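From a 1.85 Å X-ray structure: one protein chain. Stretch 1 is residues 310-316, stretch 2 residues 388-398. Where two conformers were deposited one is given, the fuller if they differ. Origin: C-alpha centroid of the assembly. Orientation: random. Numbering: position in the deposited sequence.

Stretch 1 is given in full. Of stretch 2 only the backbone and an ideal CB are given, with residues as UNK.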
# COMPACT_ATOMS: atom_id res chain seq x y z
N ASN A 310 -26.78 8.91 -8.87
CA ASN A 310 -25.37 8.78 -8.60
C ASN A 310 -24.82 10.19 -8.39
O ASN A 310 -24.29 10.84 -9.31
CB ASN A 310 -24.69 8.07 -9.76
CG ASN A 310 -25.24 6.67 -9.97
OD1 ASN A 310 -25.34 5.88 -9.02
ND2 ASN A 310 -25.62 6.36 -11.19
N TYR A 311 -24.94 10.65 -7.15
CA TYR A 311 -24.77 12.07 -6.84
C TYR A 311 -23.41 12.63 -7.21
O TYR A 311 -23.30 13.80 -7.52
CB TYR A 311 -25.01 12.32 -5.35
CG TYR A 311 -26.37 11.88 -4.82
CD1 TYR A 311 -27.53 12.50 -5.24
CD2 TYR A 311 -26.49 10.88 -3.87
CE1 TYR A 311 -28.79 12.12 -4.76
CE2 TYR A 311 -27.76 10.48 -3.38
CZ TYR A 311 -28.89 11.13 -3.82
OH TYR A 311 -30.12 10.76 -3.35
N TYR A 312 -22.37 11.81 -7.16
CA TYR A 312 -20.99 12.28 -7.29
C TYR A 312 -20.38 12.02 -8.66
O TYR A 312 -19.20 12.14 -8.86
CB TYR A 312 -20.14 11.67 -6.16
CG TYR A 312 -20.60 12.18 -4.83
CD1 TYR A 312 -20.37 13.49 -4.46
CD2 TYR A 312 -21.37 11.38 -3.98
CE1 TYR A 312 -20.84 14.00 -3.26
CE2 TYR A 312 -21.86 11.88 -2.76
CZ TYR A 312 -21.57 13.19 -2.41
OH TYR A 312 -22.07 13.72 -1.26
N GLN A 313 -21.22 11.66 -9.63
CA GLN A 313 -20.76 11.27 -10.95
C GLN A 313 -20.04 12.38 -11.75
O GLN A 313 -19.31 12.08 -12.70
CB GLN A 313 -22.00 10.74 -11.69
CG GLN A 313 -22.02 10.69 -13.15
CD GLN A 313 -23.42 10.31 -13.58
OE1 GLN A 313 -24.21 11.15 -14.02
NE2 GLN A 313 -23.77 9.06 -13.36
N SER A 314 -20.24 13.64 -11.38
CA SER A 314 -19.53 14.76 -12.03
C SER A 314 -18.39 15.36 -11.21
O SER A 314 -17.84 16.40 -11.57
CB SER A 314 -20.55 15.83 -12.43
OG SER A 314 -21.46 15.24 -13.34
N TYR A 315 -18.01 14.67 -10.13
CA TYR A 315 -16.78 15.02 -9.38
C TYR A 315 -15.52 14.65 -10.15
O TYR A 315 -15.58 14.09 -11.27
CB TYR A 315 -16.82 14.39 -7.97
CG TYR A 315 -17.56 15.22 -6.93
CD1 TYR A 315 -18.69 15.98 -7.26
CD2 TYR A 315 -17.13 15.25 -5.62
CE1 TYR A 315 -19.36 16.75 -6.30
CE2 TYR A 315 -17.79 15.97 -4.66
CZ TYR A 315 -18.89 16.75 -4.99
OH TYR A 315 -19.51 17.48 -4.00
N SER A 316 -14.36 15.00 -9.61
CA SER A 316 -13.10 14.79 -10.31
C SER A 316 -12.78 13.30 -10.50
O SER A 316 -12.94 12.51 -9.58
CB SER A 316 -11.94 15.46 -9.59
OG SER A 316 -12.00 16.86 -9.70
N UNK A 388 -11.46 23.02 2.88
CA UNK A 388 -12.66 22.40 3.40
C UNK A 388 -13.37 21.63 2.30
O UNK A 388 -13.21 21.93 1.09
CB UNK A 388 -13.59 23.45 4.01
N UNK A 389 -14.13 20.63 2.70
CA UNK A 389 -15.01 19.91 1.77
C UNK A 389 -16.37 20.61 1.78
O UNK A 389 -16.95 20.84 2.85
CB UNK A 389 -15.14 18.43 2.15
N UNK A 390 -16.85 20.96 0.59
CA UNK A 390 -18.16 21.56 0.39
C UNK A 390 -18.96 20.61 -0.49
O UNK A 390 -18.50 20.21 -1.57
CB UNK A 390 -18.06 22.95 -0.23
N UNK A 391 -20.16 20.24 -0.05
CA UNK A 391 -20.96 19.28 -0.78
C UNK A 391 -21.77 19.95 -1.93
O UNK A 391 -22.92 20.35 -1.75
CB UNK A 391 -21.90 18.57 0.19
N UNK A 392 -21.14 20.08 -3.09
CA UNK A 392 -21.79 20.73 -4.24
C UNK A 392 -22.78 19.80 -4.92
O UNK A 392 -23.70 20.25 -5.61
CB UNK A 392 -20.74 21.20 -5.25
N UNK A 393 -22.64 18.50 -4.68
CA UNK A 393 -23.54 17.50 -5.25
C UNK A 393 -24.95 17.60 -4.67
O UNK A 393 -25.14 18.11 -3.57
CB UNK A 393 -22.98 16.10 -5.01
N UNK A 394 -25.93 17.05 -5.39
CA UNK A 394 -27.24 16.80 -4.81
C UNK A 394 -27.10 15.64 -3.81
O UNK A 394 -26.04 15.01 -3.73
CB UNK A 394 -28.27 16.48 -5.89
N UNK A 395 -28.14 15.40 -3.03
CA UNK A 395 -28.15 14.31 -2.06
C UNK A 395 -27.87 14.73 -0.62
O UNK A 395 -27.80 15.94 -0.31
CB UNK A 395 -27.12 13.26 -2.48
N UNK A 396 -27.71 13.74 0.28
CA UNK A 396 -27.63 13.96 1.73
C UNK A 396 -26.24 14.26 2.27
O UNK A 396 -26.07 14.28 3.48
CB UNK A 396 -28.17 12.73 2.45
N UNK A 397 -25.25 14.48 1.41
CA UNK A 397 -23.91 14.81 1.85
C UNK A 397 -23.83 16.12 2.63
O UNK A 397 -24.67 17.02 2.43
CB UNK A 397 -22.98 14.88 0.64
N UNK A 398 -22.84 16.21 3.53
CA UNK A 398 -22.62 17.42 4.32
C UNK A 398 -21.24 17.99 4.05
O UNK A 398 -20.34 17.28 3.61
CB UNK A 398 -22.79 17.13 5.81

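Stretch 1 presents three tyrosines, Y311, Y312 and Y315, to a segment with no regular helix or strand. At 388 nothing of stretch 1 lies within reach of the ideal CB, so many side chains would suit; the deposited residue is D388, which makes no contact here. Position 389 also has a free CB, set sideways to stretch 1, and only a long side chain could reach the hydroxyls of Y312 and Y315; one with a polar end would suit. It is Y389, whose chi1 is t. Y315 OH donates to Y389 OH (2.9 Å), and Y315 CE2 lies 4.0 Å from Y389 CE1.

At 390 CA-to-CB points away and stretch 1 sets no demand; I390 is found. At 391 the ideal CB is 4.9 Å from Y315 OH and 5.1 Å from Y312 OH, a distance that Asn or Asp, with an acceptor two bonds beyond CB, could close, whereas the hydroxyl of Ser or Thr would fall short. The residue is N391. Its OD1 accepts from Y312 OH (2.7 Å), at the edge of that ring, and also from Y389 OH (2.6 Å), so one carbonyl oxygen gathers two phenols.

Position 392 points sideways, its ideal CB 4.1 Å from Y315 OH, and leaves room for many residues. Y392 leads its ring away from stretch 1; its backbone N makes a weak hydrogen bond to Y315 OH (3.2 Å). At 393 the CB points toward stretch 1, 3.4 Å from Y311 O and 3.5 Å from Y312 CE1, tight enough to favour a small side chain. A393 fits, its CB also lying 3.9 Å from Y315 CE1, while A393 N adds a weak bond to Y315 OH (3.4 Å).

The CB at 394 is sideways, 4.1 Å from Y311 CD1; small or medium apolar groups would suit. In A394 the methyl packs there, and a water links A394 N (2.9 Å) to Y311 O (2.8 Å). Position 395 calls for glycine twice over: with phi/psi of 100/-172 a CB would jam against the preceding carbonyl, and it would fall 2.8 Å from Y311 CG. G395 instead lays its CA over the Y311 ring face, 3.6 Å from the centroid, as a CH-pi contact.

At 396 phi of -88° permits proline among many others; P396 brings CD to 3.8 Å from Y311 CE2. At 397 a CB would lie 2.4 Å from Y312 OH, again favouring glycine. G397 N donates to a second water, which in turn donates to Y312 OH (2.8 Å from the water oxygen). Position 398 points away; K398 bonds through NZ to P396 O (2.9 Å).

Stretch 2 (388-398) DYINYAAGPGK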
# COMPACT_ATOMS: atom_id res chain seq x y z
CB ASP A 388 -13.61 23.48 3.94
CG ASP A 388 -13.02 24.22 5.12
OD1 ASP A 388 -12.16 23.66 5.86
OD2 ASP A 388 -13.45 25.36 5.33
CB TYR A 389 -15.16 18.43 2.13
CG TYR A 389 -16.18 17.82 1.23
CD1 TYR A 389 -15.89 17.56 -0.10
CD2 TYR A 389 -17.49 17.63 1.66
CE1 TYR A 389 -16.84 17.07 -0.95
CE2 TYR A 389 -18.47 17.16 0.81
CZ TYR A 389 -18.13 16.87 -0.50
OH TYR A 389 -19.09 16.41 -1.36
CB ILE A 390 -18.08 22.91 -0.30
CG1 ILE A 390 -17.13 23.87 0.43
CG2 ILE A 390 -19.52 23.53 -0.42
CD1 ILE A 390 -17.54 24.17 1.83
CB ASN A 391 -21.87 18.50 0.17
CG ASN A 391 -22.41 17.24 -0.46
OD1 ASN A 391 -21.65 16.34 -0.75
ND2 ASN A 391 -23.71 17.18 -0.68
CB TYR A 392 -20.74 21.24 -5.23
CG TYR A 392 -19.95 22.42 -4.69
CD1 TYR A 392 -20.60 23.60 -4.33
CD2 TYR A 392 -18.59 22.35 -4.52
CE1 TYR A 392 -19.89 24.70 -3.84
CE2 TYR A 392 -17.87 23.43 -4.02
CZ TYR A 392 -18.52 24.59 -3.68
OH TYR A 392 -17.81 25.64 -3.21
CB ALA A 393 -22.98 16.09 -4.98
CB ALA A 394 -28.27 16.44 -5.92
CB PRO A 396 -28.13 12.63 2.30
CG PRO A 396 -27.61 11.61 1.28
CD PRO A 396 -27.65 12.30 -0.06
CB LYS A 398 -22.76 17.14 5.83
CG LYS A 398 -24.21 17.27 6.35
CD LYS A 398 -24.95 15.96 6.38
CE LYS A 398 -26.46 16.16 6.27
NZ LYS A 398 -27.16 14.85 6.10
O HOH W 1 -25.43 15.54 -7.80
O HOH W 2 -24.74 14.54 -1.37
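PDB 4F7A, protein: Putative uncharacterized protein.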